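Local coordinates for hypothetical protein EF2904 (Enterococcus faecalis, PDB 2AZ4), which is of unknown function but carries a two-zinc metallo-beta-lactamase fold and is probably a metal-dependent hydrolase, perhaps an RNA-binding exonuclease, at residues Q255-N259 with Y328-V333. Numbering follows the deposited sequence.
Sequences QITFN and YLWQVV
Thr257 and Trp330 sit abreast on one face of a parallel beta pair, and the methyl of the threonine rests on the indole: CG2 lies 3.5 Å from the centroid of the five-membered ring of Trp330, 18° off its normal, a clear CH-pi contact. The first torsion of Thr257 turns CG2 away from the carbonyl carbon and over Trp330. Its OG1 meets Val332, whose CG1 is 3.4 Å from that oxygen. Gln255 NE2 reaches the indole differently, approaching the ring edge near its plane, 3.7 Å from Trp330 CZ2, while its OE1 is engaged by the backbone N of Gln340. On the other face, Ile256 CG2 packs 3.5 Å from Leu329 CD1, and the Phe258 ring, its CD2 side meeting Leu329 CG, crosses the leucine side chain at about a right angle.

The backbones alternate in the parallel manner. Phe258 N donates to Trp330 O at 3.0 Å, and Phe258 O accepts from Val332 N at 2.9 Å; the preceding bond, Trp330 N to Ile256 O, is weak. There, a water accepting from Ile256 N and lying 2.8 Å from Tyr328 O bridges the splayed strand starts. At the far end Gln331, extended with chi1 172°, carries NE2 to Asn259 OD1 in a nearly straight bond (3.0 Å, 165°), the acceptor lying in the glutamine amide plane but NE2 tilted from the asparagine carbonyl plane; Gln331 OE1 takes the N of Glu282.

Beyond this shell, strand 344-348 bonds to the other edge of 255-259, and helix 318-323 covers the indole. The two strands are the central pair of the six-stranded parallel sheet, away from the two zinc ions. The chemistry implies a junction joining apolar packing to backbone bonds, with a buried glutamine amide linking three strands adjacent in the sheet, 256-260, 328-331 and 278-282.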
ATOM      1  N   GLN A 255       0.050   0.135 -31.828  1.00 19.98           N
ATOM      2  CA  GLN A 255       0.879   0.121 -30.640  1.00 19.36           C
ATOM      3  C   GLN A 255      -0.029   0.161 -29.422  1.00 18.08           C
ATOM      4  O   GLN A 255      -0.949   0.981 -29.353  1.00 18.39           O
ATOM      5  CB  GLN A 255       1.853   1.295 -30.627  1.00 19.27           C
ATOM      6  CG  GLN A 255       2.730   1.333 -29.383  1.00 19.51           C
ATOM      7  CD  GLN A 255       3.853   2.355 -29.520  1.00 20.82           C
ATOM      8  OE1 GLN A 255       3.612   3.538 -29.458  1.00 24.38           O
ATOM      9  NE2 GLN A 255       5.079   1.886 -29.689  1.00 23.06           N
ATOM     10  N   ILE A 256       0.197  -0.764 -28.493  1.00 17.59           N
ATOM     11  CA  ILE A 256      -0.509  -0.732 -27.196  1.00 17.89           C
ATOM     12  C   ILE A 256       0.487  -0.812 -26.046  1.00 16.65           C
ATOM     13  O   ILE A 256       1.322  -1.708 -26.011  1.00 16.13           O
ATOM     14  CB  ILE A 256      -1.515  -1.886 -27.034  1.00 17.29           C
ATOM     15  CG1 ILE A 256      -2.423  -1.991 -28.276  1.00 19.38           C
ATOM     16  CG2 ILE A 256      -2.345  -1.671 -25.736  1.00 18.29           C
ATOM     17  CD1 ILE A 256      -3.355  -3.198 -28.249  1.00 18.78           C
ATOM     18  N   THR A 257       0.358   0.111 -25.101  1.00 16.87           N
ATOM     19  CA  THR A 257       1.243   0.172 -23.945  1.00 17.32           C
ATOM     20  C   THR A 257       0.404   0.372 -22.696  1.00 16.82           C
ATOM     21  O   THR A 257      -0.776   0.716 -22.787  1.00 17.22           O
ATOM     22  CB  THR A 257       2.289   1.312 -24.082  1.00 17.74           C
ATOM     23  OG1 THR A 257       1.614   2.557 -24.221  1.00 18.09           O
ATOM     24  CG2 THR A 257       3.165   1.099 -25.310  1.00 18.96           C
ATOM     25  N   PHE A 258       1.002   0.171 -21.532  1.00 15.91           N
ATOM     26  CA  PHE A 258       0.265   0.317 -20.298  1.00 15.25           C
ATOM     27  C   PHE A 258       1.232   0.656 -19.183  1.00 14.97           C
ATOM     28  O   PHE A 258       2.448   0.629 -19.378  1.00 15.31           O
ATOM     29  CB  PHE A 258      -0.489  -0.989 -19.978  1.00 15.22           C
ATOM     30  CG  PHE A 258       0.390  -2.072 -19.401  1.00 15.34           C
ATOM     31  CD1 PHE A 258       0.321  -2.385 -18.054  1.00 14.50           C
ATOM     32  CD2 PHE A 258       1.306  -2.754 -20.204  1.00 17.86           C
ATOM     33  CE1 PHE A 258       1.145  -3.376 -17.511  1.00 17.13           C
ATOM     34  CE2 PHE A 258       2.140  -3.749 -19.668  1.00 17.25           C
ATOM     35  CZ  PHE A 258       2.050  -4.059 -18.331  1.00 18.55           C
ATOM     36  N   ASN A 259       0.691   0.948 -18.009  1.00 15.03           N
ATOM     37  CA  ASN A 259       1.497   1.000 -16.795  1.00 16.03           C
ATOM     38  C   ASN A 259       0.618   0.712 -15.599  1.00 16.48           C
ATOM     39  O   ASN A 259      -0.606   0.876 -15.668  1.00 17.17           O
ATOM     40  CB  ASN A 259       2.242   2.327 -16.667  1.00 15.05           C
ATOM     41  CG  ASN A 259       3.408   2.273 -15.640  1.00 15.91           C
ATOM     42  OD1 ASN A 259       3.861   1.209 -15.231  1.00 18.35           O
ATOM     43  ND2 ASN A 259       3.874   3.427 -15.240  1.00 16.96           N
ATOM     44  N   TYR A 328       3.614  -6.857 -29.243  1.00 22.95           N
ATOM     45  CA  TYR A 328       3.783  -6.639 -27.814  1.00 22.00           C
ATOM     46  C   TYR A 328       2.728  -5.763 -27.160  1.00 21.02           C
ATOM     47  O   TYR A 328       2.217  -4.817 -27.769  1.00 20.40           O
ATOM     48  CB  TYR A 328       5.163  -6.039 -27.519  1.00 22.07           C
ATOM     49  CG  TYR A 328       6.277  -6.862 -28.093  1.00 23.10           C
ATOM     50  CD1 TYR A 328       6.592  -8.112 -27.552  1.00 23.44           C
ATOM     51  CD2 TYR A 328       7.021  -6.392 -29.175  1.00 24.05           C
ATOM     52  CE1 TYR A 328       7.613  -8.891 -28.088  1.00 25.25           C
ATOM     53  CE2 TYR A 328       8.053  -7.154 -29.723  1.00 24.62           C
ATOM     54  CZ  TYR A 328       8.341  -8.389 -29.170  1.00 23.80           C
ATOM     55  OH  TYR A 328       9.352  -9.133 -29.685  1.00 23.82           O
ATOM     56  N   LEU A 329       2.454  -6.078 -25.891  1.00 20.01           N
ATOM     57  CA  LEU A 329       1.867  -5.135 -24.981  1.00 18.77           C
ATOM     58  C   LEU A 329       3.025  -4.805 -24.049  1.00 18.50           C
ATOM     59  O   LEU A 329       3.532  -5.690 -23.374  1.00 18.60           O
ATOM     60  CB  LEU A 329       0.705  -5.772 -24.207  1.00 19.14           C
ATOM     61  CG  LEU A 329       0.221  -4.951 -23.000  1.00 18.29           C
ATOM     62  CD1 LEU A 329      -0.617  -3.723 -23.421  1.00 16.95           C
ATOM     63  CD2 LEU A 329      -0.526  -5.790 -21.972  1.00 20.05           C
ATOM     64  N   TRP A 330       3.469  -3.553 -24.027  1.00 17.65           N
ATOM     65  CA  TRP A 330       4.617  -3.205 -23.183  1.00 16.61           C
ATOM     66  C   TRP A 330       4.400  -2.086 -22.175  1.00 15.95           C
ATOM     67  O   TRP A 330       3.558  -1.222 -22.353  1.00 16.25           O
ATOM     68  CB  TRP A 330       5.883  -2.963 -24.001  1.00 16.50           C
ATOM     69  CG  TRP A 330       5.853  -1.828 -25.045  1.00 16.63           C
ATOM     70  CD1 TRP A 330       5.342  -1.896 -26.313  1.00 17.89           C
ATOM     71  CD2 TRP A 330       6.440  -0.518 -24.918  1.00 15.55           C
ATOM     72  NE1 TRP A 330       5.549  -0.696 -26.979  1.00 17.34           N
ATOM     73  CE2 TRP A 330       6.211   0.168 -26.142  1.00 16.79           C
ATOM     74  CE3 TRP A 330       7.109   0.154 -23.880  1.00 14.50           C
ATOM     75  CZ2 TRP A 330       6.647   1.494 -26.361  1.00 15.65           C
ATOM     76  CZ3 TRP A 330       7.536   1.499 -24.093  1.00 16.14           C
ATOM     77  CH2 TRP A 330       7.314   2.136 -25.331  1.00 17.18           C
ATOM     78  N   GLN A 331       5.168  -2.128 -21.095  1.00 15.96           N
ATOM     79  CA  GLN A 331       4.980  -1.195 -19.999  1.00 15.52           C
ATOM     80  C   GLN A 331       5.759   0.082 -20.308  1.00 15.33           C
ATOM     81  O   GLN A 331       6.998   0.071 -20.345  1.00 14.64           O
ATOM     82  CB  GLN A 331       5.467  -1.830 -18.690  1.00 16.32           C
ATOM     83  CG  GLN A 331       5.500  -0.890 -17.464  1.00 14.63           C
ATOM     84  CD  GLN A 331       6.153  -1.521 -16.236  1.00 15.64           C
ATOM     85  OE1 GLN A 331       6.879  -2.497 -16.359  1.00 15.22           O
ATOM     86  NE2 GLN A 331       5.911  -0.943 -15.036  1.00 15.22           N
ATOM     87  N   VAL A 332       5.059   1.190 -20.519  1.00 14.81           N
ATOM     88  CA  VAL A 332       5.763   2.475 -20.750  1.00 15.08           C
ATOM     89  C   VAL A 332       5.796   3.263 -19.442  1.00 15.34           C
ATOM     90  O   VAL A 332       4.768   3.400 -18.771  1.00 14.78           O
ATOM     91  CB  VAL A 332       5.125   3.301 -21.903  1.00 15.25           C
ATOM     92  CG1 VAL A 332       3.635   3.549 -21.641  1.00 14.74           C
ATOM     93  CG2 VAL A 332       5.869   4.626 -22.133  1.00 14.52           C
ATOM     94  N   VAL A 333       6.982   3.758 -19.074  1.00 16.16           N
ATOM     95  CA  VAL A 333       7.182   4.436 -17.784  1.00 16.84           C
ATOM     96  C   VAL A 333       7.681   5.894 -17.888  1.00 16.79           C
ATOM     97  O   VAL A 333       7.653   6.650 -16.906  1.00 16.80           O
ATOM     98  CB  VAL A 333       8.129   3.621 -16.865  1.00 17.61           C
ATOM     99  CG1 VAL A 333       7.525   2.247 -16.569  1.00 18.11           C
ATOM    100  CG2 VAL A 333       9.547   3.481 -17.495  1.00 17.48           C
TER
HETATM  101  O   HOH W   1       2.742  -2.425 -29.034  1.00 19.12           O
HETATM  102  O   HOH W   2       2.785   5.509 -17.050  1.00 25.30           O